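Local coordinates for protein tryptophan--tRNA ligase (Campylobacter jejuni, PDB 3M5W) that probably catalyses, as a class I synthetase, the ATP-dependent attachment of L-tryptophan to tRNA(Trp), releasing AMP and diphosphate, at residues 4-9 and 140-145; 16-21 and 201-206; 41-46 and 81-86; 93-98 and 161-166; 234-239 and 250-255. All blocks are in the same frame, centred on the assembly; numbering follows the deposited sequence.

Contact 1 of 5, residues 4-9 and 140-145; sequences MRVLTG and TRIVPV
V6 and I142 face each other at a single bridge between two strands that run in roughly the same direction, their axes 41° apart. Two backbone bonds flank V6: I142 N donates to R5 O at 2.9 Å, and L7 N donates to I142 O at 3.0 Å. Between them V6 CA also leans on that carbonyl, 3.2 Å from I142 O. The side chains close the seam. V6 CG1, anti to the backbone N (chi1 171°), is thereby brought against the proline ring, 3.3 Å from P144 CG, while V6 CG2 lies 3.8 Å from I142 CB. L7 CB passes at about a right angle to T140, 3.5 Å from its OG1. Selenomethionine M4 lays its SE over one face of the R141 guanidinium. Farther out, T140 OG1 is held by the I135 carbonyl, R5 NH2 bonds Q36, and strand 36-41 lines the other edge of 5-9. Such parallel strand pairing fits the Rossmann-type catalytic core of class I synthetases.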
# COMPACT_ATOMS: atom_id res chain seq x y z
N MSE B 4 14.23 -12.04 22.42
CA MSE B 4 13.25 -11.21 21.74
C MSE B 4 13.62 -10.78 20.32
O MSE B 4 14.78 -10.69 19.94
CB MSE B 4 12.75 -10.04 22.57
CG MSE B 4 13.76 -9.29 23.33
SE MSE B 4 12.84 -8.36 24.80
CE MSE B 4 14.13 -6.93 24.92
N ARG B 5 12.58 -10.50 19.55
CA ARG B 5 12.73 -10.38 18.12
C ARG B 5 13.20 -8.98 17.78
O ARG B 5 12.61 -8.00 18.23
CB ARG B 5 11.40 -10.72 17.47
CG ARG B 5 11.41 -10.71 15.97
CD ARG B 5 11.05 -12.08 15.53
NE ARG B 5 9.62 -12.25 15.38
CZ ARG B 5 9.00 -13.42 15.38
NH1 ARG B 5 7.68 -13.48 15.19
NH2 ARG B 5 9.70 -14.53 15.54
N VAL B 6 14.28 -8.92 17.01
CA VAL B 6 14.93 -7.68 16.63
C VAL B 6 14.84 -7.56 15.12
O VAL B 6 15.12 -8.51 14.43
CB VAL B 6 16.42 -7.71 17.02
CG1 VAL B 6 17.14 -6.52 16.44
CG2 VAL B 6 16.57 -7.75 18.53
N LEU B 7 14.49 -6.40 14.61
CA LEU B 7 14.16 -6.24 13.19
C LEU B 7 14.81 -5.00 12.67
O LEU B 7 14.74 -3.93 13.29
CB LEU B 7 12.64 -6.14 13.03
CG LEU B 7 11.85 -5.90 11.74
CD1 LEU B 7 12.02 -4.54 11.25
CD2 LEU B 7 12.13 -6.90 10.65
N THR B 8 15.45 -5.14 11.51
CA THR B 8 16.26 -4.06 10.98
C THR B 8 16.05 -3.97 9.50
O THR B 8 16.19 -4.97 8.79
CB THR B 8 17.77 -4.33 11.20
OG1 THR B 8 17.99 -4.67 12.58
CG2 THR B 8 18.59 -3.11 10.84
N GLY B 9 15.72 -2.77 9.05
CA GLY B 9 15.55 -2.47 7.65
C GLY B 9 16.88 -1.99 7.13
O GLY B 9 17.49 -1.13 7.72
N THR B 140 7.77 -7.63 16.00
CA THR B 140 9.02 -7.04 16.45
C THR B 140 8.96 -6.56 17.89
O THR B 140 8.11 -5.72 18.22
CB THR B 140 9.36 -5.87 15.55
OG1 THR B 140 9.32 -6.29 14.19
CG2 THR B 140 10.66 -5.32 15.87
N ARG B 141 9.83 -7.11 18.75
CA ARG B 141 10.16 -6.53 20.07
C ARG B 141 11.12 -5.30 20.07
O ARG B 141 10.89 -4.32 20.77
CB ARG B 141 10.74 -7.60 20.99
CG ARG B 141 9.71 -8.53 21.57
CD ARG B 141 8.69 -7.78 22.42
NE ARG B 141 9.01 -7.84 23.84
CZ ARG B 141 9.21 -6.77 24.60
NH1 ARG B 141 9.09 -5.55 24.06
NH2 ARG B 141 9.51 -6.91 25.89
N ILE B 142 12.21 -5.39 19.33
CA ILE B 142 13.25 -4.37 19.33
C ILE B 142 13.57 -3.89 17.92
O ILE B 142 13.75 -4.68 17.00
CB ILE B 142 14.56 -4.86 19.98
CG1 ILE B 142 14.40 -4.95 21.49
CG2 ILE B 142 15.69 -3.86 19.74
CD1 ILE B 142 13.99 -6.31 21.97
N VAL B 143 13.62 -2.58 17.75
CA VAL B 143 14.01 -2.06 16.47
C VAL B 143 15.28 -1.29 16.71
O VAL B 143 15.27 -0.25 17.36
CB VAL B 143 12.94 -1.16 15.89
CG1 VAL B 143 13.36 -0.70 14.52
CG2 VAL B 143 11.57 -1.89 15.85
N PRO B 144 16.41 -1.84 16.24
CA PRO B 144 17.67 -1.10 16.48
C PRO B 144 17.68 0.17 15.64
O PRO B 144 17.47 0.15 14.42
CB PRO B 144 18.77 -2.07 16.00
CG PRO B 144 18.06 -3.41 15.81
CD PRO B 144 16.61 -3.09 15.51
N VAL B 145 17.91 1.28 16.31
CA VAL B 145 17.69 2.56 15.69
C VAL B 145 18.81 3.57 15.98
O VAL B 145 19.58 3.44 16.94
CB VAL B 145 16.35 3.09 16.15
CG1 VAL B 145 16.50 4.50 16.63
CG2 VAL B 145 15.29 2.94 15.04

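Contact 2 of 5, residues 16-21 and 201-206. With SO4 (sulfate ion), chain G.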
# COMPACT_ATOMS: atom_id res chain seq x y z
N LEU B 16 28.80 0.44 0.66
CA LEU B 16 29.13 0.13 2.04
C LEU B 16 30.60 0.51 2.31
O LEU B 16 31.46 0.39 1.44
CB LEU B 16 28.84 -1.34 2.33
CG LEU B 16 27.38 -1.73 2.60
CD1 LEU B 16 27.31 -3.14 3.09
CD2 LEU B 16 26.68 -0.82 3.66
N HIS B 17 30.90 0.98 3.50
CA HIS B 17 32.28 1.30 3.78
C HIS B 17 32.74 0.86 5.17
O HIS B 17 31.97 0.29 5.96
CB HIS B 17 32.51 2.80 3.62
CG HIS B 17 31.68 3.62 4.55
ND1 HIS B 17 31.87 3.60 5.92
CD2 HIS B 17 30.67 4.49 4.32
CE1 HIS B 17 31.02 4.43 6.49
NE2 HIS B 17 30.29 5.00 5.54
N ILE B 18 33.99 1.17 5.46
CA ILE B 18 34.67 0.72 6.68
C ILE B 18 33.87 1.04 7.93
O ILE B 18 33.82 0.23 8.88
CB ILE B 18 36.09 1.37 6.75
CG1 ILE B 18 36.91 0.90 5.56
CG2 ILE B 18 36.81 1.00 8.00
CD1 ILE B 18 36.55 -0.52 5.13
N GLY B 19 33.25 2.23 7.93
CA GLY B 19 32.45 2.68 9.05
C GLY B 19 31.16 1.88 9.21
O GLY B 19 30.83 1.42 10.32
N ASN B 20 30.45 1.72 8.10
CA ASN B 20 29.29 0.83 8.04
C ASN B 20 29.62 -0.53 8.67
O ASN B 20 28.79 -1.11 9.37
CB ASN B 20 28.81 0.67 6.59
CG ASN B 20 28.33 1.97 5.98
OD1 ASN B 20 27.86 2.86 6.69
ND2 ASN B 20 28.43 2.10 4.67
N TYR B 21 30.83 -1.02 8.44
CA TYR B 21 31.16 -2.32 9.00
C TYR B 21 31.63 -2.29 10.46
O TYR B 21 31.10 -3.00 11.30
CB TYR B 21 32.17 -3.08 8.12
CG TYR B 21 32.53 -4.44 8.66
CD1 TYR B 21 31.78 -5.56 8.34
CD2 TYR B 21 33.63 -4.61 9.48
CE1 TYR B 21 32.12 -6.83 8.84
CE2 TYR B 21 33.98 -5.86 9.99
CZ TYR B 21 33.22 -6.97 9.67
OH TYR B 21 33.58 -8.21 10.17
N ILE B 201 36.22 4.89 2.92
CA ILE B 201 36.97 3.81 2.32
C ILE B 201 35.98 2.67 2.13
O ILE B 201 35.58 2.03 3.09
CB ILE B 201 38.12 3.37 3.22
CG1 ILE B 201 39.21 4.44 3.29
CG2 ILE B 201 38.71 2.11 2.70
CD1 ILE B 201 40.05 4.38 4.55
N ASP B 202 35.60 2.44 0.88
CA ASP B 202 34.67 1.42 0.50
C ASP B 202 35.23 0.01 0.62
O ASP B 202 36.43 -0.24 0.41
CB ASP B 202 34.24 1.63 -0.95
CG ASP B 202 33.63 2.99 -1.18
OD1 ASP B 202 32.90 3.48 -0.30
OD2 ASP B 202 33.88 3.58 -2.26
N ILE B 203 34.33 -0.92 0.86
CA ILE B 203 34.66 -2.31 1.07
C ILE B 203 34.66 -3.07 -0.24
O ILE B 203 35.53 -3.91 -0.47
CB ILE B 203 33.58 -2.93 1.99
CG1 ILE B 203 33.61 -2.25 3.36
CG2 ILE B 203 33.71 -4.49 2.07
CD1 ILE B 203 32.63 -2.96 4.36
N PHE B 204 33.66 -2.81 -1.07
CA PHE B 204 33.49 -3.58 -2.30
C PHE B 204 33.88 -2.79 -3.53
O PHE B 204 33.05 -2.47 -4.35
CB PHE B 204 32.05 -4.04 -2.42
CG PHE B 204 31.60 -4.89 -1.28
CD1 PHE B 204 31.99 -6.21 -1.20
CD2 PHE B 204 30.78 -4.37 -0.30
CE1 PHE B 204 31.60 -6.99 -0.19
CE2 PHE B 204 30.37 -5.15 0.72
CZ PHE B 204 30.78 -6.46 0.79
N SER B 205 35.15 -2.50 -3.66
CA SER B 205 35.62 -1.62 -4.70
C SER B 205 36.76 -2.29 -5.42
O SER B 205 37.17 -3.40 -5.06
CB SER B 205 36.09 -0.30 -4.09
OG SER B 205 37.02 -0.55 -3.04
N SER B 206 37.25 -1.63 -6.45
CA SER B 206 38.45 -2.09 -7.13
C SER B 206 39.65 -1.77 -6.25
O SER B 206 39.56 -0.95 -5.33
CB SER B 206 38.59 -1.40 -8.49
OG SER B 206 38.37 0.01 -8.38
S SO4 G . 26.77 6.67 6.04
O1 SO4 G . 26.27 7.73 5.15
O2 SO4 G . 28.21 6.56 5.83
O3 SO4 G . 26.59 6.98 7.46
O4 SO4 G . 26.15 5.40 5.70
O HOH W 1 31.35 -0.85 -0.71
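The H17 imidazole has the N20 side chain over one face, toward the rim, and at its edge, in the ring plane, lie G19 N and an oxygen of a sulfate probably from the crystallisation liquor. H17 NE2 donates to SO4 O2 at 2.6 Å, almost straight at 168°, while G19 N gives H17 ND1 a weak capping bond of 2.8 Å. With chi1 61°, CG stands between the backbone N and carbonyl carbon, which folds the ring back over the helix start. The F204 ring carries I203 CG2 over its centre and L16 CD1 at its edge; Y284 stacks on it. Between the segments, I18 N donates to I201 O at 3.0 Å and I203 N to L16 O at 3.2 Å, bracketing the H17-D202 bridge. I203 CD1 reaches 3.8 Å from Y21 CB, and I18 CG1 packs 3.6 Å from I201 CG2. The sulfate also takes a bond from K195 N of the predicted KMSKS region. A histidine N-cap opening this helix is consistent with the HIGH-motif ATP site of class I synthetases.

Contact 3 of 5, residues 41-46 and 81-86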
# COMPACT_ATOMS: atom_id res chain seq x y z
N ILE B 41 16.13 -6.28 3.22
CA ILE B 41 16.45 -5.24 2.28
C ILE B 41 15.18 -4.45 1.91
O ILE B 41 14.22 -4.99 1.38
CB ILE B 41 17.09 -5.79 1.02
CG1 ILE B 41 18.22 -6.76 1.39
CG2 ILE B 41 17.58 -4.62 0.16
CD1 ILE B 41 19.43 -6.06 2.04
N ALA B 42 15.22 -3.18 2.25
CA ALA B 42 14.08 -2.32 2.22
C ALA B 42 13.90 -1.71 0.84
O ALA B 42 14.10 -0.50 0.64
CB ALA B 42 14.26 -1.23 3.27
N ASN B 43 13.51 -2.54 -0.12
CA ASN B 43 13.43 -2.06 -1.48
C ASN B 43 12.14 -1.33 -1.78
O ASN B 43 12.09 -0.57 -2.75
CB ASN B 43 13.76 -3.14 -2.53
CG ASN B 43 12.75 -4.29 -2.54
OD1 ASN B 43 12.25 -4.70 -1.49
ND2 ASN B 43 12.45 -4.79 -3.71
N TYR B 44 11.11 -1.49 -0.94
CA TYR B 44 9.93 -0.62 -1.15
C TYR B 44 10.24 0.81 -0.76
O TYR B 44 9.82 1.73 -1.45
CB TYR B 44 8.67 -1.07 -0.38
CG TYR B 44 7.96 -2.26 -0.96
CD1 TYR B 44 7.61 -2.33 -2.30
CD2 TYR B 44 7.61 -3.31 -0.14
CE1 TYR B 44 6.89 -3.44 -2.78
CE2 TYR B 44 6.94 -4.41 -0.61
CZ TYR B 44 6.58 -4.49 -1.90
OH TYR B 44 5.92 -5.63 -2.25
N HIS B 45 10.98 1.01 0.32
CA HIS B 45 11.31 2.38 0.69
C HIS B 45 12.20 3.08 -0.32
O HIS B 45 12.06 4.28 -0.54
CB HIS B 45 11.89 2.41 2.08
CG HIS B 45 10.98 1.78 3.09
ND1 HIS B 45 9.76 2.32 3.43
CD2 HIS B 45 11.09 0.61 3.77
CE1 HIS B 45 9.17 1.53 4.31
NE2 HIS B 45 9.95 0.48 4.53
N ALA B 46 13.06 2.30 -0.98
CA ALA B 46 13.97 2.84 -1.99
C ALA B 46 13.18 3.50 -3.11
O ALA B 46 13.66 4.44 -3.76
CB ALA B 46 14.88 1.73 -2.55
N LEU B 81 14.41 -9.87 1.08
CA LEU B 81 14.13 -8.67 0.32
C LEU B 81 12.66 -8.26 0.58
O LEU B 81 11.75 -9.08 0.47
CB LEU B 81 14.37 -8.99 -1.15
CG LEU B 81 14.04 -7.95 -2.21
CD1 LEU B 81 14.90 -6.76 -2.02
CD2 LEU B 81 14.22 -8.53 -3.64
N GLN B 82 12.45 -7.01 0.96
CA GLN B 82 11.13 -6.57 1.45
C GLN B 82 10.00 -7.02 0.55
O GLN B 82 9.03 -7.60 1.01
CB GLN B 82 11.09 -5.04 1.52
CG GLN B 82 10.08 -4.39 2.43
CD GLN B 82 10.19 -2.87 2.37
OE1 GLN B 82 10.91 -2.33 1.54
NE2 GLN B 82 9.49 -2.18 3.23
N SER B 83 10.16 -6.76 -0.74
CA SER B 83 9.13 -6.95 -1.73
C SER B 83 8.78 -8.41 -2.01
O SER B 83 7.83 -8.68 -2.75
CB SER B 83 9.58 -6.33 -3.05
OG SER B 83 10.52 -7.19 -3.66
N ASP B 84 9.56 -9.34 -1.48
CA ASP B 84 9.22 -10.75 -1.57
C ASP B 84 8.11 -11.13 -0.59
O ASP B 84 7.46 -12.17 -0.76
CB ASP B 84 10.46 -11.64 -1.32
CG ASP B 84 11.38 -11.76 -2.56
OD1 ASP B 84 11.03 -11.21 -3.62
OD2 ASP B 84 12.44 -12.43 -2.48
N VAL B 85 7.90 -10.32 0.45
CA VAL B 85 6.81 -10.60 1.40
C VAL B 85 5.67 -9.58 1.25
O VAL B 85 5.61 -8.52 1.95
CB VAL B 85 7.31 -10.74 2.87
CG1 VAL B 85 6.15 -10.99 3.83
CG2 VAL B 85 8.31 -11.83 2.95
N LYS B 86 4.78 -9.90 0.32
CA LYS B 86 3.79 -8.93 -0.12
C LYS B 86 2.67 -8.58 0.87
O LYS B 86 2.03 -7.54 0.72
CB LYS B 86 3.27 -9.28 -1.53
CG LYS B 86 4.31 -8.90 -2.61
CD LYS B 86 4.14 -9.70 -3.89
CE LYS B 86 5.41 -9.70 -4.75
NZ LYS B 86 5.93 -8.31 -4.96
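Hydrogen bonds dominate where I41-A46 meets L81-K86. One joins the backbones, Q82 N to I41 O at 2.7 Å, as part of the parallel I41-L81 bridge. The N43 amide grips S83 twice: its OD1 accepts S83 N on a lone pair at 3.0 Å, and its ND2, with the partner in the amide plane, donates to S83 OG at 3.1 Å and 172°. Its chi1 of 64° puts CG between backbone N and carbonyl carbon and turns the amide to S83. Q82 stretches fully from CG to the first turn of the weakly bonded helix 43-49, where its OE1 accepts Y44 N at 2.6 Å, the donor tilted 34° from the carbonyl plane. Nonpolar contacts are fewer: S83 CB makes a CH-pi contact over one face of the Y44 ring, 4.1 Å from its centroid, and I41 CB lies 3.9 Å from L81 CD1. Ionic and polar links cross to the second subunit, where E90 binds both Y44 OH and K86 NZ. Q82 NE2 and H45 NE2 bond the two carboxylate oxygens of D134, a predicted tryptophan-binding residue. Both buried amides are thus fixed in rotation, and the contact probably helps position that carboxylate.

Contact 4 of 5, residues 93-98 and 161-166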
# COMPACT_ATOMS: atom_id res chain seq x y z
N TRP B 93 -2.21 -0.76 4.04
CA TRP B 93 -3.55 -0.22 3.81
C TRP B 93 -4.37 -0.23 5.13
O TRP B 93 -4.96 0.79 5.56
CB TRP B 93 -4.28 -1.02 2.70
CG TRP B 93 -5.68 -0.48 2.45
CD1 TRP B 93 -6.90 -1.14 2.65
CD2 TRP B 93 -6.03 0.87 2.04
NE1 TRP B 93 -7.96 -0.29 2.35
CE2 TRP B 93 -7.46 0.94 1.98
CE3 TRP B 93 -5.28 2.02 1.72
CZ2 TRP B 93 -8.14 2.13 1.60
CZ3 TRP B 93 -5.95 3.21 1.34
CH2 TRP B 93 -7.38 3.24 1.31
N ILE B 94 -4.41 -1.38 5.77
CA ILE B 94 -5.16 -1.51 7.02
C ILE B 94 -4.74 -0.51 8.12
O ILE B 94 -5.59 0.07 8.79
CB ILE B 94 -5.05 -2.93 7.51
CG1 ILE B 94 -5.93 -3.79 6.63
CG2 ILE B 94 -5.50 -3.05 8.93
CD1 ILE B 94 -5.32 -5.14 6.32
N LEU B 95 -3.43 -0.30 8.29
CA LEU B 95 -2.94 0.57 9.32
C LEU B 95 -3.23 2.01 9.00
O LEU B 95 -3.33 2.84 9.89
CB LEU B 95 -1.42 0.43 9.47
CG LEU B 95 -0.87 -0.92 9.92
CD1 LEU B 95 0.60 -0.75 10.00
CD2 LEU B 95 -1.44 -1.34 11.26
N SER B 96 -3.31 2.31 7.72
CA SER B 96 -3.70 3.65 7.33
C SER B 96 -5.06 4.02 7.89
O SER B 96 -5.33 5.20 8.13
CB SER B 96 -3.73 3.79 5.80
OG SER B 96 -2.43 4.13 5.32
N GLN B 97 -5.93 3.02 8.10
CA GLN B 97 -7.28 3.35 8.55
C GLN B 97 -7.27 3.80 10.01
O GLN B 97 -8.20 4.47 10.44
CB GLN B 97 -8.28 2.21 8.32
CG GLN B 97 -8.11 1.57 6.95
CD GLN B 97 -8.01 2.58 5.82
OE1 GLN B 97 -8.63 3.65 5.89
NE2 GLN B 97 -7.24 2.24 4.76
N PHE B 98 -6.19 3.41 10.72
CA PHE B 98 -5.96 3.66 12.14
C PHE B 98 -4.90 4.76 12.31
O PHE B 98 -4.44 4.99 13.41
CB PHE B 98 -5.42 2.38 12.84
CG PHE B 98 -6.42 1.27 12.93
CD1 PHE B 98 -7.35 1.22 13.98
CD2 PHE B 98 -6.45 0.26 11.97
CE1 PHE B 98 -8.30 0.19 14.07
CE2 PHE B 98 -7.39 -0.78 12.07
CZ PHE B 98 -8.33 -0.80 13.12
N LEU B 161 -1.09 0.81 19.29
CA LEU B 161 -2.03 1.05 20.37
C LEU B 161 -3.44 1.27 19.83
O LEU B 161 -4.39 0.63 20.29
CB LEU B 161 -1.61 2.24 21.22
CG LEU B 161 -0.38 1.95 22.09
CD1 LEU B 161 0.14 3.25 22.71
CD2 LEU B 161 -0.66 0.90 23.19
N LYS B 162 -3.53 2.14 18.83
CA LYS B 162 -4.78 2.41 18.15
C LYS B 162 -5.49 1.13 17.77
O LYS B 162 -6.62 0.90 18.16
CB LYS B 162 -4.56 3.32 16.94
CG LYS B 162 -5.88 3.86 16.35
CD LYS B 162 -6.20 5.32 16.74
CE LYS B 162 -7.67 5.72 16.47
NZ LYS B 162 -7.92 6.36 15.12
N VAL B 163 -4.80 0.27 17.03
CA VAL B 163 -5.39 -0.98 16.57
C VAL B 163 -5.78 -1.93 17.71
O VAL B 163 -6.83 -2.56 17.68
CB VAL B 163 -4.41 -1.72 15.68
CG1 VAL B 163 -4.95 -3.14 15.36
CG2 VAL B 163 -4.12 -0.91 14.44
N ASN B 164 -4.90 -2.02 18.71
CA ASN B 164 -5.11 -2.90 19.86
C ASN B 164 -6.27 -2.40 20.74
O ASN B 164 -6.98 -3.19 21.35
CB ASN B 164 -3.87 -2.91 20.73
CG ASN B 164 -2.74 -3.75 20.19
OD1 ASN B 164 -2.82 -4.37 19.14
ND2 ASN B 164 -1.66 -3.76 20.93
N ASN B 165 -6.42 -1.08 20.81
CA ASN B 165 -7.52 -0.45 21.54
C ASN B 165 -8.80 -0.89 20.94
O ASN B 165 -9.79 -1.06 21.64
CB ASN B 165 -7.49 1.07 21.42
CG ASN B 165 -6.47 1.71 22.32
OD1 ASN B 165 -5.98 1.08 23.26
ND2 ASN B 165 -6.12 2.96 22.02
N GLU B 166 -8.79 -1.05 19.62
CA GLU B 166 -10.01 -1.29 18.87
C GLU B 166 -10.28 -2.78 18.73
O GLU B 166 -11.43 -3.19 18.72
CB GLU B 166 -9.89 -0.61 17.51
CG GLU B 166 -10.98 -0.95 16.52
CD GLU B 166 -12.31 -0.32 16.90
OE1 GLU B 166 -12.31 0.47 17.87
OE2 GLU B 166 -13.34 -0.61 16.22
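L95, in the last turn of helix 87-96, is the first residue to touch helix 150-167, in a helix-helix packing inside the catalytic domain of a class I synthetase. The touch is light: its CD2 comes 4.2 Å from V163 CG2, the two side chains meeting at about a right angle. W93 and S96 of the same turn face the second subunit of the homodimer instead, W93 NE1 donating to Y44 O and S96 OG bonding H122 of that subunit. F98 carries most of the contact. CG lies anti to the carbonyl carbon (chi1 -68°), and the ring is laid on V163, whose CG2 stands over one face 3.7 Å from the centroid, a CH-pi contact 21° off the normal. One methyl of V163 therefore serves both L95 and F98. The rim is lined by aliphatic parts of charged residues one helical turn apart: K162 CG is 3.8 Å from F98 CD1, and E166 CG meets the edge in plane, 3.8 Å from F98 CE1. W167 adds an edge-to-face neighbour. No hydrogen bond joins the two segments; at the backbone, F98 O approaches K162 CG to 3.5 Å.

Contact 5 of 5, residues 234-239 and 250-255; sequences NIFKIA and ELQIRY
Helix 234-239 and the 250-255 part of helix 245-257 run antiparallel, with 170° between their directions and 11.5 Å between their axes, so that long side chains must bridge the gap. They form a helical hairpin, an antiparallel pair joined by a five-residue connection (240-244), well away from the parallel strands of the chain. F236 contributes most of the buried surface on its side. Its CG lies anti to the backbone N (chi1 -168°), which carries the ring across toward the second helix. There it makes a T-shaped pair with Y255: the edge of F236 points at the Y255 face, centroids 5.3 Å apart and planes at 76°, with F236 CD1 set toward the rim of the tyrosine ring. L251 lies alongside F236, pointing back toward the first helix, its CG 3.8 Å from F236 CE1, and its CD2 goes on to A239 CB at 4.0 Å. Q252 covers the far end through its aliphatic part, CB lying 3.8 Å from F236 CE1, whereas its OE1 makes a weak bond to H230. That histidine also meets F236 edge-to-face, and F265 of helix 262-276 stacks on Y255. The tyrosine hydroxyl reaches the first helix itself, Y255 OH lying 3.5 Å from F236 N and 3.6 Å from I235 CB.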
# COMPACT_ATOMS: atom_id res chain seq x y z
N ASN B 234 45.53 9.72 11.25
CA ASN B 234 44.36 8.97 10.79
C ASN B 234 44.69 7.60 10.22
O ASN B 234 43.90 6.68 10.32
CB ASN B 234 43.57 9.78 9.78
CG ASN B 234 43.15 11.11 10.34
OD1 ASN B 234 42.66 11.17 11.48
ND2 ASN B 234 43.35 12.18 9.58
N ILE B 235 45.86 7.46 9.60
CA ILE B 235 46.20 6.17 9.05
C ILE B 235 46.28 5.16 10.19
O ILE B 235 45.80 4.03 10.07
CB ILE B 235 47.59 6.19 8.37
CG1 ILE B 235 47.64 7.19 7.24
CG2 ILE B 235 47.92 4.82 7.82
CD1 ILE B 235 49.04 7.36 6.68
N PHE B 236 46.93 5.55 11.28
CA PHE B 236 47.03 4.68 12.43
C PHE B 236 45.65 4.45 13.03
O PHE B 236 45.31 3.33 13.39
CB PHE B 236 47.98 5.27 13.48
CG PHE B 236 48.35 4.30 14.56
CD1 PHE B 236 49.48 3.52 14.46
CD2 PHE B 236 47.54 4.14 15.68
CE1 PHE B 236 49.82 2.60 15.45
CE2 PHE B 236 47.88 3.23 16.67
CZ PHE B 236 49.02 2.45 16.54
N LYS B 237 44.84 5.49 13.16
CA LYS B 237 43.50 5.30 13.69
C LYS B 237 42.79 4.19 12.92
O LYS B 237 42.30 3.25 13.53
CB LYS B 237 42.68 6.59 13.63
CG LYS B 237 43.01 7.56 14.76
CD LYS B 237 42.72 9.02 14.39
CE LYS B 237 43.27 9.94 15.48
NZ LYS B 237 43.11 11.41 15.19
N ILE B 238 42.76 4.29 11.60
CA ILE B 238 42.02 3.34 10.77
C ILE B 238 42.69 1.95 10.78
O ILE B 238 42.01 0.92 10.94
CB ILE B 238 41.88 3.91 9.33
CG1 ILE B 238 41.13 5.22 9.37
CG2 ILE B 238 41.18 2.94 8.40
CD1 ILE B 238 41.51 6.10 8.28
N ALA B 239 44.02 1.94 10.63
CA ALA B 239 44.80 0.70 10.68
C ALA B 239 44.55 -0.12 11.96
O ALA B 239 44.71 -1.34 11.97
CB ALA B 239 46.33 0.99 10.52
N GLU B 250 53.11 -3.55 17.50
CA GLU B 250 54.06 -3.80 16.47
C GLU B 250 54.11 -2.55 15.59
O GLU B 250 55.20 -2.13 15.20
CB GLU B 250 53.63 -5.02 15.67
CG GLU B 250 54.40 -5.23 14.38
CD GLU B 250 55.66 -6.05 14.58
OE1 GLU B 250 56.09 -6.22 15.75
OE2 GLU B 250 56.21 -6.53 13.55
N LEU B 251 52.95 -1.95 15.30
CA LEU B 251 52.89 -0.82 14.36
C LEU B 251 53.31 0.51 14.94
O LEU B 251 53.94 1.31 14.24
CB LEU B 251 51.51 -0.68 13.68
CG LEU B 251 51.29 0.51 12.70
CD1 LEU B 251 52.30 0.55 11.53
CD2 LEU B 251 49.91 0.53 12.13
N GLN B 252 52.98 0.79 16.19
CA GLN B 252 53.40 2.08 16.72
C GLN B 252 54.90 2.08 16.93
O GLN B 252 55.55 3.12 16.85
CB GLN B 252 52.66 2.47 17.99
CG GLN B 252 52.90 1.57 19.15
CD GLN B 252 52.14 2.02 20.37
OE1 GLN B 252 52.70 2.64 21.27
NE2 GLN B 252 50.83 1.74 20.40
N ILE B 253 55.45 0.90 17.17
CA ILE B 253 56.89 0.75 17.22
C ILE B 253 57.46 1.30 15.90
O ILE B 253 58.40 2.10 15.92
CB ILE B 253 57.33 -0.72 17.49
CG1 ILE B 253 57.08 -1.08 18.95
CG2 ILE B 253 58.80 -0.95 17.14
CD1 ILE B 253 57.51 0.01 19.95
N ARG B 254 56.85 0.92 14.77
CA ARG B 254 57.28 1.46 13.46
C ARG B 254 57.19 3.00 13.38
O ARG B 254 58.11 3.65 12.90
CB ARG B 254 56.49 0.82 12.33
CG ARG B 254 56.90 -0.63 11.98
CD ARG B 254 55.74 -1.45 11.36
NE ARG B 254 55.57 -1.27 9.92
CZ ARG B 254 54.72 -1.99 9.17
NH1 ARG B 254 53.98 -2.97 9.72
NH2 ARG B 254 54.62 -1.74 7.86
N TYR B 255 56.10 3.56 13.89
CA TYR B 255 55.91 5.01 14.01
C TYR B 255 56.96 5.65 14.89
O TYR B 255 57.59 6.61 14.50
CB TYR B 255 54.53 5.33 14.61
CG TYR B 255 53.42 5.50 13.58
CD1 TYR B 255 52.76 6.72 13.44
CD2 TYR B 255 53.06 4.45 12.73
CE1 TYR B 255 51.73 6.89 12.50
CE2 TYR B 255 52.02 4.61 11.77
CZ TYR B 255 51.37 5.83 11.66
OH TYR B 255 50.36 6.01 10.73

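From the N terminus, strand 5-10 enters contact 1, which closes only when the chain returns at 140-145. The next helix opens contact 2, whose partner 201-206 comes later still, so contacts 1 and 2 cross. Contact 3 closes early, at 81-86, and is nested inside both loops. Contact 4 follows it, crossing contact 1 and nesting within contact 2; contacts 3 and 4 both reach the second subunit. Contact 5 closes last, in series with the rest. Contacts 1 and 3 tie together the parallel-strand core, contact 4 joins two of its helices, and contact 2 links the core to the helical part holding contact 5, touching it where I201 meets I238.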